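Local coordinates for protein fiber KNOB domain (PDB 4D63) that forms the trimeric head of the turkey adenovirus 3 fibre, binds sialyllactose through its sialic acid and probably attaches the virus to host cells, at residues A[98-103]-A[158-163]; A[54-57]-A[63-66]. All blocks are in the same frame, centred on the assembly; numbering follows the deposited sequence.

Both contacts belong to the beta-sandwich of one fibre-head subunit, with centres 13 Å apart. Contact 2 is the pairing of neighbouring strands in the hairpin 53-59/64-71; contact 1 spans the interior between strands 98-101 and 157-163. They touch directly: I98 CG2 lies 3.8 Å from L65 CD2, K63 CD comes to 3.3 Å from E99 O, and P158 CG packs 4.0 Å from F57 CE1. L65 and F57 thus continue the apolar interior to which L100, M160 and I162 belong. The sialic acid pocket, made by E125 and residues 152-156, lies apart: a bound sugar is about 13 Å from the M160 side chain and about 11 Å from that of R66.

Contact 1 of 2, residues A[98-103]-A[158-163]; sequences IELRSA and PHMIIQ
L100 and I162 meet methyl to methyl: CD1 of L100 stands 3.6 Å from CD1 of I162, the closest approach of segments 98-103 and 158-163. Both side chains point toward each other from facing backbones. They run obliquely to one another, and only the terminal CD1 methyls come together. In I162 the longer branch does the reaching, with CG1 anti to the carbonyl carbon (chi1 -58°) and an extended chi2 of 168° that carries CD1 outward. The same L100 methyl also approaches M160, whose sulfur SD lies 4.4 Å from CD1 in a looser apolar contact; M160 is extended through chi1 and chi2, which brings SD forward. No hydrogen bond joins the segments; the CA atoms of L100 and I162 are 10.4 Å apart, a separation across layers and not between paired strands. Each strand bonds to its own neighbours instead, L100 through its backbone to I174, and H159 to T152. M160 also packs on V116, V149 and L151, while I161, on the reverse face of its strand, meets Y93 of a second subunit. Apolar side chains that meet in this way between two facing layers are characteristic of a beta-sandwich core, here that of the fibre head.

Contact 2 of 2, residues A[54-57]-A[63-66]; sequences NGQF and KVLR
F57 and L65 satisfy each other's backbone N-H and C=O. F57 N donates to L65 O at 2.9 Å, and L65 N returns a bond to F57 O at 2.7 Å; both are nearly straight, with angles at hydrogen of 162° and 165°. The two carbonyl oxygens take further CA-H...O contacts: Q56 CA lies 3.2 Å from L65 O, and V64 CA 3.4 Å from F57 O. One step along, Q56 and R66 form a non-hydrogen-bonded pair, where G55 O receives the CA-H of R66 at 3.6 Å; the backbone of G55 bonds to Y67 and that of R66 to I81. With CG between the backbone N and the carbonyl carbon (chi1 70°), Q56 sets CG 3.6 Å from CG1 of V64; the chain then bends and its amide leads away. The guanidinium of R66 finds its charge partner in D82, through NH1, and N54 OD1 accepts a bond from K68 NZ. Q56, V64 and R66 are exposed; F57 and L65 are buried against L118, and the F57 and Y67 rings meet. The pairing is antiparallel, and as the strands follow each other across a short turn they form a beta-hairpin of the fibre-head sandwich.

Contact 1 of 2, residues A[98-103]-A[158-163]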
loop_
_atom_site.group_PDB
_atom_site.type_symbol
_atom_site.label_atom_id
_atom_site.label_comp_id
_atom_site.label_asym_id
_atom_site.label_seq_id
_atom_site.Cartn_x
_atom_site.Cartn_y
_atom_site.Cartn_z
ATOM N N ILE A 98 -4.933 14.524 -7.455
ATOM C CA ILE A 98 -3.771 15.165 -8.084
ATOM C C ILE A 98 -3.826 14.867 -9.591
ATOM O O ILE A 98 -3.737 13.723 -10.017
ATOM C CB ILE A 98 -2.426 14.680 -7.526
ATOM C CG1 ILE A 98 -2.308 15.062 -6.046
ATOM C CG2 ILE A 98 -1.280 15.285 -8.340
ATOM C CD1 ILE A 98 -1.219 14.300 -5.325
ATOM N N GLU A 99 -3.961 15.897 -10.391
ATOM C CA GLU A 99 -4.205 15.731 -11.807
ATOM C C GLU A 99 -2.921 15.936 -12.577
ATOM O O GLU A 99 -2.313 16.986 -12.490
ATOM C CB GLU A 99 -5.251 16.745 -12.274
ATOM C CG GLU A 99 -6.564 16.630 -11.515
ATOM C CD GLU A 99 -7.577 17.672 -11.930
ATOM O OE1 GLU A 99 -7.159 18.828 -12.154
ATOM O OE2 GLU A 99 -8.784 17.339 -12.018
ATOM N N LEU A 100 -2.508 14.915 -13.316
ATOM C CA LEU A 100 -1.306 14.983 -14.119
ATOM C C LEU A 100 -1.656 14.760 -15.589
ATOM O O LEU A 100 -2.281 13.750 -15.943
ATOM C CB LEU A 100 -0.303 13.935 -13.622
ATOM C CG LEU A 100 0.189 14.170 -12.185
ATOM C CD1 LEU A 100 0.872 12.914 -11.657
ATOM C CD2 LEU A 100 1.132 15.387 -12.115
ATOM N N ARG A 101 -1.287 15.716 -16.432
ATOM C CA ARG A 101 -1.620 15.681 -17.861
ATOM C C ARG A 101 -0.461 15.114 -18.646
ATOM O O ARG A 101 0.628 14.987 -18.111
ATOM C CB ARG A 101 -1.924 17.099 -18.359
ATOM C CG ARG A 101 -3.056 17.779 -17.598
ATOM C CD ARG A 101 -3.684 18.958 -18.333
ATOM N NE ARG A 101 -5.130 18.743 -18.488
ATOM C CZ ARG A 101 -5.743 18.384 -19.624
ATOM N NH1 ARG A 101 -5.077 18.221 -20.767
ATOM N NH2 ARG A 101 -7.050 18.192 -19.625
ATOM N N SER A 102 -0.707 14.825 -19.926
ATOM C CA SER A 102 0.279 14.320 -20.880
ATOM C C SER A 102 1.554 15.122 -20.865
ATOM O O SER A 102 2.627 14.562 -20.847
ATOM C CB SER A 102 -0.251 14.413 -22.330
ATOM O OG SER A 102 -1.484 13.742 -22.504
ATOM N N ALA A 103 1.408 16.439 -20.903
ATOM C CA ALA A 103 2.534 17.364 -20.969
ATOM C C ALA A 103 3.477 17.338 -19.738
ATOM O O ALA A 103 4.631 17.791 -19.842
ATOM C CB ALA A 103 2.003 18.777 -21.200
ATOM N N PRO A 158 14.642 14.683 -9.148
ATOM C CA PRO A 158 13.577 13.791 -8.736
ATOM C C PRO A 158 12.551 13.534 -9.854
ATOM O O PRO A 158 12.222 14.419 -10.620
ATOM C CB PRO A 158 12.946 14.507 -7.543
ATOM C CG PRO A 158 13.250 15.953 -7.746
ATOM C CD PRO A 158 14.525 16.025 -8.538
ATOM N N HIS A 159 12.097 12.291 -9.940
ATOM C CA HIS A 159 11.059 11.914 -10.845
ATOM C C HIS A 159 10.046 11.050 -10.114
ATOM O O HIS A 159 10.423 10.195 -9.331
ATOM C CB HIS A 159 11.646 11.085 -11.957
ATOM C CG HIS A 159 12.592 11.828 -12.844
ATOM N ND1 HIS A 159 13.846 12.216 -12.440
ATOM C CD2 HIS A 159 12.492 12.184 -14.143
ATOM C CE1 HIS A 159 14.470 12.808 -13.440
ATOM N NE2 HIS A 159 13.666 12.803 -14.486
ATOM N N MET A 160 8.772 11.245 -10.441
ATOM C CA MET A 160 7.682 10.382 -9.975
ATOM C C MET A 160 7.389 9.347 -11.046
ATOM O O MET A 160 7.162 9.684 -12.191
ATOM C CB MET A 160 6.408 11.197 -9.696
ATOM C CG MET A 160 5.290 10.374 -9.086
ATOM S SD MET A 160 3.860 11.393 -8.744
ATOM C CE MET A 160 4.501 12.283 -7.337
ATOM N N ILE A 161 7.429 8.084 -10.656
ATOM C CA ILE A 161 7.189 6.968 -11.559
ATOM C C ILE A 161 5.778 6.465 -11.276
ATOM O O ILE A 161 5.453 6.078 -10.147
ATOM C CB ILE A 161 8.187 5.817 -11.333
ATOM C CG1 ILE A 161 9.641 6.339 -11.284
ATOM C CG2 ILE A 161 7.997 4.751 -12.415
ATOM C CD1 ILE A 161 10.133 6.917 -12.596
ATOM N N ILE A 162 4.936 6.482 -12.289
ATOM C CA ILE A 162 3.564 6.014 -12.148
ATOM C C ILE A 162 3.314 4.867 -13.119
ATOM O O ILE A 162 3.332 5.067 -14.324
ATOM C CB ILE A 162 2.548 7.133 -12.475
ATOM C CG1 ILE A 162 2.758 8.350 -11.570
ATOM C CG2 ILE A 162 1.112 6.611 -12.389
ATOM C CD1 ILE A 162 1.996 9.560 -12.035
ATOM N N GLN A 163 3.014 3.688 -12.599
ATOM C CA GLN A 163 2.736 2.556 -13.430
ATOM C C GLN A 163 1.325 2.143 -13.254
ATOM O O GLN A 163 0.789 2.087 -12.115
ATOM C CB GLN A 163 3.662 1.436 -13.084
ATOM C CG GLN A 163 5.092 1.872 -13.262
ATOM C CD GLN A 163 6.087 0.818 -12.895
ATOM O OE1 GLN A 163 6.289 0.509 -11.718
ATOM N NE2 GLN A 163 6.753 0.280 -13.902
#

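Contact 2 of 2, residues A[54-57]-A[63-66]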
loop_
_atom_site.group_PDB
_atom_site.type_symbol
_atom_site.label_atom_id
_atom_site.label_comp_id
_atom_site.label_asym_id
_atom_site.label_seq_id
_atom_site.Cartn_x
_atom_site.Cartn_y
_atom_site.Cartn_z
ATOM N N ASN A 54 6.716 22.092 5.399
ATOM C CA ASN A 54 6.174 22.213 4.053
ATOM C C ASN A 54 7.230 22.221 2.966
ATOM O O ASN A 54 8.363 22.615 3.189
ATOM C CB ASN A 54 5.308 23.442 3.930
ATOM C CG ASN A 54 4.056 23.324 4.745
ATOM O OD1 ASN A 54 3.109 22.657 4.345
ATOM N ND2 ASN A 54 4.063 23.928 5.926
ATOM N N GLY A 55 6.829 21.741 1.788
ATOM C CA GLY A 55 7.683 21.689 0.605
ATOM C C GLY A 55 6.822 21.532 -0.641
ATOM O O GLY A 55 5.610 21.396 -0.545
ATOM N N GLN A 56 7.438 21.582 -1.813
ATOM C CA GLN A 56 6.742 21.207 -3.018
ATOM C C GLN A 56 7.699 20.769 -4.120
ATOM O O GLN A 56 8.924 21.022 -4.063
ATOM C CB GLN A 56 5.759 22.310 -3.495
ATOM C CG GLN A 56 6.384 23.590 -4.039
ATOM C CD GLN A 56 7.009 24.415 -2.954
ATOM O OE1 GLN A 56 6.367 24.714 -1.946
ATOM N NE2 GLN A 56 8.273 24.781 -3.141
ATOM N N PHE A 57 7.116 20.058 -5.084
ATOM C CA PHE A 57 7.730 19.789 -6.342
ATOM C C PHE A 57 6.956 20.606 -7.340
ATOM O O PHE A 57 5.814 21.019 -7.094
ATOM C CB PHE A 57 7.606 18.321 -6.734
ATOM C CG PHE A 57 8.313 17.359 -5.822
ATOM C CD1 PHE A 57 9.671 17.200 -5.895
ATOM C CD2 PHE A 57 7.599 16.569 -4.936
ATOM C CE1 PHE A 57 10.327 16.299 -5.088
ATOM C CE2 PHE A 57 8.248 15.671 -4.116
ATOM C CZ PHE A 57 9.617 15.530 -4.193
ATOM N N LYS A 63 2.902 22.891 -12.746
ATOM C CA LYS A 63 1.995 22.455 -11.686
ATOM C C LYS A 63 2.824 22.293 -10.415
ATOM O O LYS A 63 3.913 21.758 -10.439
ATOM C CB LYS A 63 1.243 21.154 -12.021
ATOM C CG LYS A 63 0.079 20.929 -11.057
ATOM C CD LYS A 63 -0.740 19.646 -11.270
ATOM C CE LYS A 63 -2.171 19.833 -10.747
ATOM N NZ LYS A 63 -2.591 18.872 -9.681
ATOM N N VAL A 64 2.285 22.761 -9.308
ATOM C CA VAL A 64 2.926 22.670 -8.006
ATOM C C VAL A 64 2.280 21.494 -7.263
ATOM O O VAL A 64 1.048 21.455 -7.116
ATOM C CB VAL A 64 2.684 23.979 -7.213
ATOM C CG1 VAL A 64 3.224 23.897 -5.794
ATOM C CG2 VAL A 64 3.290 25.166 -7.964
ATOM N N LEU A 65 3.121 20.563 -6.797
ATOM C CA LEU A 65 2.678 19.457 -5.949
ATOM C C LEU A 65 3.208 19.688 -4.565
ATOM O O LEU A 65 4.408 19.516 -4.300
ATOM C CB LEU A 65 3.172 18.098 -6.463
ATOM C CG LEU A 65 2.959 17.812 -7.940
ATOM C CD1 LEU A 65 3.540 16.449 -8.261
ATOM C CD2 LEU A 65 1.490 17.891 -8.352
ATOM N N ARG A 66 2.306 20.040 -3.666
ATOM C CA ARG A 66 2.692 20.363 -2.331
ATOM C C ARG A 66 2.709 19.122 -1.435
ATOM O O ARG A 66 1.902 18.199 -1.594
ATOM C CB ARG A 66 1.760 21.453 -1.785
ATOM C CG ARG A 66 2.000 22.793 -2.478
ATOM C CD ARG A 66 0.860 23.767 -2.282
ATOM N NE ARG A 66 0.370 23.801 -0.896
ATOM C CZ ARG A 66 -0.777 23.265 -0.443
ATOM N NH1 ARG A 66 -1.620 22.608 -1.246
ATOM N NH2 ARG A 66 -1.089 23.392 0.851
#